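Local atomic coordinates of EmGH1 (Erythrobacter marinus, PDB entry 5Z87), a protein that probably hydrolyses beta-glucosides as a family 3 glycoside hydrolase, and may also act on beta-xylosides and alpha-L-arabinofuranosides. Residues C151-P155 and G727-V731; G674-A678 and R690-S694. The contacts are given in a common frame with arbitrary orientation. Where two conformers were deposited one is given. Numbering follows the deposited sequence.

Contact 1 (C151-P155 and G727-V731); sequences CAFRP and GFQKV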
# COMPACT_ATOMS: atom_id res chain seq x y z
N CYS A 151 -9.17 5.02 -22.67
CA CYS A 151 -10.24 4.04 -22.85
C CYS A 151 -10.47 3.73 -24.31
O CYS A 151 -11.09 2.70 -24.62
CB CYS A 151 -11.57 4.52 -22.27
SG CYS A 151 -11.57 4.99 -20.56
N ALA A 152 -9.99 4.58 -25.21
CA ALA A 152 -10.27 4.42 -26.63
C ALA A 152 -9.47 3.28 -27.24
O ALA A 152 -9.91 2.69 -28.24
CB ALA A 152 -9.99 5.72 -27.37
N PHE A 153 -8.31 2.96 -26.67
CA PHE A 153 -7.40 1.97 -27.27
C PHE A 153 -7.17 2.27 -28.76
O PHE A 153 -7.16 1.38 -29.61
CB PHE A 153 -7.90 0.54 -27.04
CG PHE A 153 -7.72 0.08 -25.62
CD1 PHE A 153 -8.56 0.54 -24.61
CD2 PHE A 153 -6.67 -0.78 -25.27
CE1 PHE A 153 -8.40 0.15 -23.28
CE2 PHE A 153 -6.49 -1.18 -23.94
CZ PHE A 153 -7.35 -0.71 -22.94
N ARG A 154 -6.97 3.56 -29.06
CA ARG A 154 -6.71 4.04 -30.42
C ARG A 154 -5.45 4.90 -30.40
O ARG A 154 -5.53 6.14 -30.45
CB ARG A 154 -7.89 4.85 -30.96
CG ARG A 154 -9.14 4.04 -31.30
CD ARG A 154 -8.87 3.12 -32.47
NE ARG A 154 -8.51 3.87 -33.67
CZ ARG A 154 -9.39 4.44 -34.49
NH1 ARG A 154 -10.69 4.36 -34.25
NH2 ARG A 154 -8.96 5.10 -35.56
N PRO A 155 -4.27 4.29 -30.28
CA PRO A 155 -3.05 5.11 -30.24
C PRO A 155 -2.83 5.90 -31.52
O PRO A 155 -2.22 6.97 -31.47
CB PRO A 155 -1.94 4.09 -29.98
CG PRO A 155 -2.55 2.73 -30.22
CD PRO A 155 -4.01 2.87 -29.98
N GLY A 727 -0.33 -6.99 -25.95
CA GLY A 727 -0.81 -6.43 -27.20
C GLY A 727 -2.30 -6.12 -27.14
O GLY A 727 -3.03 -6.66 -26.31
N PHE A 728 -2.72 -5.23 -28.04
CA PHE A 728 -4.15 -5.00 -28.25
C PHE A 728 -4.37 -4.45 -29.65
O PHE A 728 -3.47 -3.87 -30.26
CB PHE A 728 -4.75 -4.06 -27.20
CG PHE A 728 -4.26 -2.64 -27.28
CD1 PHE A 728 -4.71 -1.78 -28.27
CD2 PHE A 728 -3.35 -2.16 -26.35
CE1 PHE A 728 -4.25 -0.47 -28.34
CE2 PHE A 728 -2.90 -0.85 -26.40
CZ PHE A 728 -3.35 0.00 -27.40
N GLN A 729 -5.60 -4.61 -30.13
CA GLN A 729 -5.98 -4.16 -31.46
C GLN A 729 -7.47 -3.87 -31.47
O GLN A 729 -8.28 -4.78 -31.31
CB GLN A 729 -5.65 -5.22 -32.50
CG GLN A 729 -5.94 -4.81 -33.94
CD GLN A 729 -5.26 -3.51 -34.31
OE1 GLN A 729 -4.04 -3.47 -34.46
NE2 GLN A 729 -6.05 -2.44 -34.43
N LYS A 730 -7.85 -2.61 -31.65
CA LYS A 730 -9.25 -2.29 -31.90
C LYS A 730 -9.61 -2.70 -33.33
O LYS A 730 -8.87 -2.41 -34.27
CB LYS A 730 -9.51 -0.80 -31.67
CG LYS A 730 -10.98 -0.49 -31.39
CD LYS A 730 -11.17 0.93 -30.90
CE LYS A 730 -12.27 1.01 -29.88
NZ LYS A 730 -12.48 2.38 -29.38
N VAL A 731 -10.71 -3.43 -33.48
CA VAL A 731 -11.21 -3.84 -34.79
C VAL A 731 -12.62 -3.30 -34.98
O VAL A 731 -13.37 -3.09 -34.01
CB VAL A 731 -11.21 -5.37 -34.99
CG1 VAL A 731 -9.80 -5.91 -34.90
CG2 VAL A 731 -12.12 -6.05 -33.98
O HOH W 1 -6.05 -0.26 -31.42
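Here the TIM-barrel-type N-terminal domain meets the fibronectin type III-like domain: segment 151-155, running from helix 146-150 into the start of helix 155-171, lies against the outermost strand 724-733 of a five-stranded sheet. The polar contacts centre on K730, whose NZ donates to A152 O at 2.8 Å and also engages E415 in a salt bridge and S622 in a hydrogen bond. R154, at the N-cap of helix 155-171, bridges to D156 and E415. The aromatic contact is T-shaped: the edge of F153 points at the face of F728, ring centroids 4.9 Å apart and planes at 82°, with F153 CD2 3.6 Å from F728 CG. F153, with positive phi, ends the helical course, and its CA-to-CB bond points toward the strand. P155 CD meets the edge of F728 at CE1, 3.7 Å away, and V203 and V206 of helix 201-216 also touch the F728 side chain. Between the backbones, a water donates to F153 O (2.7 Å) and accepts from K730 N (3.0 Å).

Contact 2 (G674-A678 and R690-S694); sequences GAPQA and RVSVS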
# COMPACT_ATOMS: atom_id res chain seq x y z
N GLY A 674 -12.34 -16.66 -30.98
CA GLY A 674 -11.62 -17.91 -30.95
C GLY A 674 -10.47 -17.86 -29.95
O GLY A 674 -10.18 -16.82 -29.35
N ALA A 675 -9.82 -19.01 -29.78
CA ALA A 675 -8.65 -19.11 -28.92
C ALA A 675 -7.43 -18.55 -29.64
O ALA A 675 -7.36 -18.60 -30.87
CB ALA A 675 -8.38 -20.57 -28.52
N PRO A 676 -6.44 -18.04 -28.91
CA PRO A 676 -5.19 -17.63 -29.56
C PRO A 676 -4.50 -18.85 -30.16
O PRO A 676 -4.50 -19.93 -29.57
CB PRO A 676 -4.37 -17.01 -28.42
CG PRO A 676 -4.93 -17.65 -27.16
CD PRO A 676 -6.41 -17.78 -27.45
N GLN A 677 -3.96 -18.67 -31.36
CA GLN A 677 -3.25 -19.72 -32.08
C GLN A 677 -1.83 -19.24 -32.33
O GLN A 677 -1.62 -18.23 -33.00
CB GLN A 677 -3.93 -20.03 -33.42
CG GLN A 677 -5.40 -20.41 -33.33
CD GLN A 677 -5.85 -21.28 -34.50
OE1 GLN A 677 -6.67 -20.87 -35.33
NE2 GLN A 677 -5.30 -22.49 -34.57
N ALA A 678 -0.86 -19.96 -31.77
CA ALA A 678 0.54 -19.66 -32.02
C ALA A 678 1.00 -20.44 -33.23
O ALA A 678 0.58 -21.59 -33.44
CB ALA A 678 1.41 -20.00 -30.80
N ARG A 690 4.49 -15.44 -34.00
CA ARG A 690 3.23 -14.90 -34.46
C ARG A 690 2.07 -15.62 -33.77
O ARG A 690 2.10 -16.84 -33.59
CB ARG A 690 3.13 -15.04 -35.98
CG ARG A 690 4.26 -14.33 -36.70
CD ARG A 690 3.87 -13.96 -38.12
NE ARG A 690 3.88 -15.14 -38.97
CZ ARG A 690 3.73 -15.10 -40.29
NH1 ARG A 690 3.55 -13.94 -40.92
NH2 ARG A 690 3.75 -16.24 -40.99
N VAL A 691 1.06 -14.85 -33.37
CA VAL A 691 -0.14 -15.37 -32.74
C VAL A 691 -1.35 -14.70 -33.37
O VAL A 691 -1.36 -13.47 -33.54
CB VAL A 691 -0.12 -15.15 -31.21
CG1 VAL A 691 -1.43 -15.61 -30.60
CG2 VAL A 691 1.06 -15.89 -30.58
N SER A 692 -2.37 -15.48 -33.72
CA SER A 692 -3.58 -14.93 -34.31
C SER A 692 -4.80 -15.24 -33.44
O SER A 692 -4.82 -16.24 -32.70
CB SER A 692 -3.83 -15.47 -35.71
OG SER A 692 -4.19 -16.84 -35.65
N VAL A 693 -5.80 -14.37 -33.53
CA VAL A 693 -7.03 -14.46 -32.75
C VAL A 693 -8.18 -14.07 -33.67
O VAL A 693 -8.21 -12.94 -34.17
CB VAL A 693 -7.03 -13.52 -31.53
CG1 VAL A 693 -8.31 -13.70 -30.70
CG2 VAL A 693 -5.78 -13.71 -30.70
N SER A 694 -9.13 -14.97 -33.89
CA SER A 694 -10.31 -14.64 -34.67
C SER A 694 -11.39 -14.03 -33.78
O SER A 694 -11.62 -14.48 -32.65
CB SER A 694 -10.87 -15.86 -35.41
OG SER A 694 -11.46 -16.79 -34.52
O HOH W 2 -8.53 -17.53 -33.07
O HOH W 3 -6.87 -17.40 -35.19
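Three direct backbone hydrogen bonds join 674-678 to 690-694 as antiparallel neighbours in the beta-sandwich of the fibronectin type III-like domain. Q677 and S692 form a hydrogen-bonded pair, N to O at 2.9 Å in both directions. Toward G674 the regular ladder breaks down: S694 O takes G674 N at 2.8 Å, and where A675 O and S694 N would meet a water intervenes, donating to A675 O (2.7 Å) and accepting from S694 N (2.8 Å). On the face of Q677 and S692, a second water sits 2.8 Å from S692 OG and makes a weak, 3.5 Å bond to Q677 OE1. CA-H...O contacts supplement the ladder, including V691 CA to Q677 O at 3.2 Å. A678 and V691 form the next, non-hydrogen-bonded pair. Their side chains share a face with P676, whose CB lies 3.9 Å from V691 CG1. This apolar face packs on the other sheet, through A770 and I768 of strand 764-771 and I782 of strand 778-784, and A678 CB lies 4.1 Å from V691 CG2.

Overall arrangement
Both contacts involve the C-terminal fibronectin type III-like domain, but they do different work. Contact 2 lies within the domain, pairing strands 671-678 and 689-697 of its three-stranded sheet; contact 1 joins strand 724-733, at the border of the five-stranded sheet, to the N-terminal TIM-barrel domain. Their centres are about 17 Å apart and their nearest atoms about 7 Å, without touching. Strand 738-745 links the two: it is the other neighbour of 689-697, and its V741 bonds through its backbone to V693 and packs against Q729 and V731. Along the chain, contact 2 is nested inside the 571-residue span closed by contact 1, which thus brings together domains far apart in the sequence.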